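Long-range contact in benzoylformate decarboxylase (Mycobacterium smegmatis, PDB 4Q9D), which belongs to the thiamine pyrophosphate enzyme family, each chain built from three domains with parallel sheets, and binds a magnesium ion: residues 70-75 against 95-100. Numbering follows the deposited sequence.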
ATOM      1  N   VAL B  70     -15.524  12.169  12.345  1.00 20.04           N
ATOM      2  CA  VAL B  70     -14.649  11.812  13.432  1.00 21.44           C
ATOM      3  C   VAL B  70     -13.368  12.631  13.267  1.00 24.34           C
ATOM      4  O   VAL B  70     -12.943  12.888  12.130  1.00 24.99           O
ATOM      5  CB  VAL B  70     -14.367  10.313  13.369  1.00 16.69           C
ATOM      6  CG1 VAL B  70     -13.441   9.901  14.486  1.00 18.35           C
ATOM      7  CG2 VAL B  70     -15.710   9.534  13.464  1.00 19.22           C
ATOM      8  N   ASN B  71     -12.767  13.071  14.375  1.00 20.04           N
ATOM      9  CA  ASN B  71     -11.519  13.839  14.277  1.00 16.27           C
ATOM     10  C   ASN B  71     -10.487  13.286  15.220  1.00 21.90           C
ATOM     11  O   ASN B  71     -10.734  13.218  16.416  1.00 20.69           O
ATOM     12  CB  ASN B  71     -11.777  15.347  14.528  1.00 18.98           C
ATOM     13  CG  ASN B  71     -10.520  16.203  14.340  1.00 24.65           C
ATOM     14  OD1 ASN B  71     -10.110  16.900  15.265  1.00 25.14           O
ATOM     15  ND2 ASN B  71      -9.908  16.149  13.138  1.00 17.51           N
ATOM     16  N   LEU B  72      -9.339  12.880  14.671  1.00 20.80           N
ATOM     17  CA  LEU B  72      -8.352  12.102  15.423  1.00 22.38           C
ATOM     18  C   LEU B  72      -6.987  12.790  15.384  1.00 22.90           C
ATOM     19  O   LEU B  72      -6.678  13.535  14.452  1.00 19.20           O
ATOM     20  CB  LEU B  72      -8.214  10.677  14.808  1.00 19.32           C
ATOM     21  CG  LEU B  72      -9.512   9.871  14.659  1.00 22.65           C
ATOM     22  CD1 LEU B  72      -9.289   8.464  14.035  1.00 17.18           C
ATOM     23  CD2 LEU B  72     -10.165   9.717  15.998  1.00 22.68           C
ATOM     24  N   HIS B  73      -6.168  12.516  16.386  1.00 22.50           N
ATOM     25  CA  HIS B  73      -4.871  13.151  16.541  1.00 22.50           C
ATOM     26  C   HIS B  73      -3.720  12.481  15.725  1.00 24.27           C
ATOM     27  O   HIS B  73      -3.061  11.539  16.208  1.00 19.62           O
ATOM     28  CB  HIS B  73      -4.493  13.101  18.030  1.00 21.17           C
ATOM     29  CG  HIS B  73      -3.211  13.799  18.342  1.00 25.02           C
ATOM     30  ND1 HIS B  73      -2.898  15.042  17.817  1.00 25.83           N
ATOM     31  CD2 HIS B  73      -2.161  13.443  19.124  1.00 24.28           C
ATOM     32  CE1 HIS B  73      -1.711  15.418  18.262  1.00 24.32           C
ATOM     33  NE2 HIS B  73      -1.245  14.474  19.070  1.00 26.80           N
ATOM     34  N   THR B  74      -3.464  13.007  14.533  1.00 17.25           N
ATOM     35  CA  THR B  74      -2.369  12.560  13.650  1.00 18.09           C
ATOM     36  C   THR B  74      -2.199  11.024  13.626  1.00 23.89           C
ATOM     37  O   THR B  74      -3.206  10.289  13.625  1.00 20.81           O
ATOM     38  CB  THR B  74      -1.031  13.354  13.947  1.00 23.75           C
ATOM     39  OG1 THR B  74       0.001  12.938  13.044  1.00 21.30           O
ATOM     40  CG2 THR B  74      -0.555  13.173  15.401  1.00 19.75           C
ATOM     41  N   ALA B  75      -0.965  10.521  13.588  1.00 19.21           N
ATOM     42  CA  ALA B  75      -0.782   9.067  13.401  1.00 25.24           C
ATOM     43  C   ALA B  75      -1.205   8.271  14.640  1.00 27.75           C
ATOM     44  O   ALA B  75      -1.728   7.151  14.533  1.00 23.26           O
ATOM     45  CB  ALA B  75       0.672   8.734  13.055  1.00 21.10           C
ATOM     46  N   LEU B  95     -18.713   6.894   7.671  1.00 22.99           N
ATOM     47  CA  LEU B  95     -18.003   7.782   8.571  1.00 17.56           C
ATOM     48  C   LEU B  95     -16.959   8.568   7.804  1.00 23.35           C
ATOM     49  O   LEU B  95     -16.224   7.994   7.002  1.00 18.90           O
ATOM     50  CB  LEU B  95     -17.307   7.005   9.690  1.00 17.33           C
ATOM     51  CG  LEU B  95     -18.239   6.203  10.616  1.00 24.85           C
ATOM     52  CD1 LEU B  95     -17.439   5.512  11.689  1.00 17.53           C
ATOM     53  CD2 LEU B  95     -19.274   7.139  11.260  1.00 18.71           C
ATOM     54  N   ILE B  96     -16.865   9.862   8.083  1.00 20.01           N
ATOM     55  CA  ILE B  96     -15.756  10.661   7.557  1.00 18.02           C
ATOM     56  C   ILE B  96     -14.723  10.814   8.665  1.00 18.99           C
ATOM     57  O   ILE B  96     -14.939  11.522   9.661  1.00 20.53           O
ATOM     58  CB  ILE B  96     -16.250  12.022   7.051  1.00 18.78           C
ATOM     59  CG1 ILE B  96     -17.271  11.783   5.931  1.00 22.63           C
ATOM     60  CG2 ILE B  96     -15.061  12.915   6.585  1.00 21.28           C
ATOM     61  CD1 ILE B  96     -17.961  13.033   5.496  1.00 31.26           C
ATOM     62  N   ILE B  97     -13.610  10.104   8.513  1.00 19.51           N
ATOM     63  CA  ILE B  97     -12.578  10.121   9.536  1.00 18.94           C
ATOM     64  C   ILE B  97     -11.532  11.164   9.116  1.00 23.60           C
ATOM     65  O   ILE B  97     -10.995  11.091   8.012  1.00 22.68           O
ATOM     66  CB  ILE B  97     -11.877   8.736   9.688  1.00 23.79           C
ATOM     67  CG1 ILE B  97     -12.879   7.553   9.664  1.00 21.31           C
ATOM     68  CG2 ILE B  97     -10.989   8.730  10.944  1.00 17.09           C
ATOM     69  CD1 ILE B  97     -13.749   7.510  10.883  1.00 21.29           C
ATOM     70  N   THR B  98     -11.251  12.135   9.977  1.00 19.96           N
ATOM     71  CA  THR B  98     -10.197  13.116   9.694  1.00 19.81           C
ATOM     72  C   THR B  98      -9.177  13.059  10.788  1.00 22.94           C
ATOM     73  O   THR B  98      -9.490  12.685  11.930  1.00 19.41           O
ATOM     74  CB  THR B  98     -10.732  14.566   9.585  1.00 22.83           C
ATOM     75  OG1 THR B  98     -11.188  15.019  10.860  1.00 23.76           O
ATOM     76  CG2 THR B  98     -11.875  14.618   8.577  1.00 20.44           C
ATOM     77  N   ALA B  99      -7.948  13.402  10.421  1.00 19.28           N
ATOM     78  CA  ALA B  99      -6.869  13.531  11.357  1.00 19.72           C
ATOM     79  C   ALA B  99      -6.086  14.800  11.006  1.00 19.99           C
ATOM     80  O   ALA B  99      -5.941  15.143   9.844  1.00 21.60           O
ATOM     81  CB  ALA B  99      -5.932  12.324  11.253  1.00 13.71           C
ATOM     82  N   GLY B 100      -5.540  15.458  12.011  1.00 19.07           N
ATOM     83  CA  GLY B 100      -4.626  16.556  11.760  1.00 21.07           C
ATOM     84  C   GLY B 100      -3.321  15.977  11.249  1.00 22.63           C
ATOM     85  O   GLY B 100      -3.032  14.780  11.416  1.00 23.22           O
TER
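Val70 is gripped by both of its backbone polar atoms: its N donates to Ile96 O at 2.8 Å, close to straight at 169°, and its O accepts from Thr98 N. Leu72 N then donates to Thr98 O, which also receives the CA-H of Asn71. These bonds pair Val70 with Ile97 and Asn71 with Thr98 in parallel register. Past Leu72 the pairing slackens: Gly100 N reaches Leu72 O only weakly, at 3.3 Å, a bond that completes the pairing of Leu72 with Ala99. Ala99 CA lies 3.1 Å from Leu72 O in a CA-H...O contact, and the CA-H of Thr74 meets Gly100 O.

On one face, Asn71 ND2 donates a hydrogen bond to Thr98 OG1 at 2.8 Å, with the oxygen near the amide plane. Asn71 CG stands anti to the backbone N (chi1 -176°), which carries the amide across to the neighbouring strand. Thr98 OG1 sits between its own backbone N and carbonyl carbon (chi1 68°), placing it also 3.0 Å from Val70 O. The opposite face is apolar: Ile97 forks, CD1 lying alongside Val70 CB and CG2 touching Leu72 CD1 at 3.5 Å.

Outside the pair, Thr74 N is met by Glu31 OE2, Thr74 OG1 by Leu113 O and Thr74 O by Thr78 OG1. Strands 68-72 and 95-101 are central neighbours in the parallel sheet of the N-terminal domain, flanked by strands 22-25 and 157-162. Helix 50-64 packs on the Val70 and Ile97 face, and Phe142 of helix 138-150 touches Thr98 on the other.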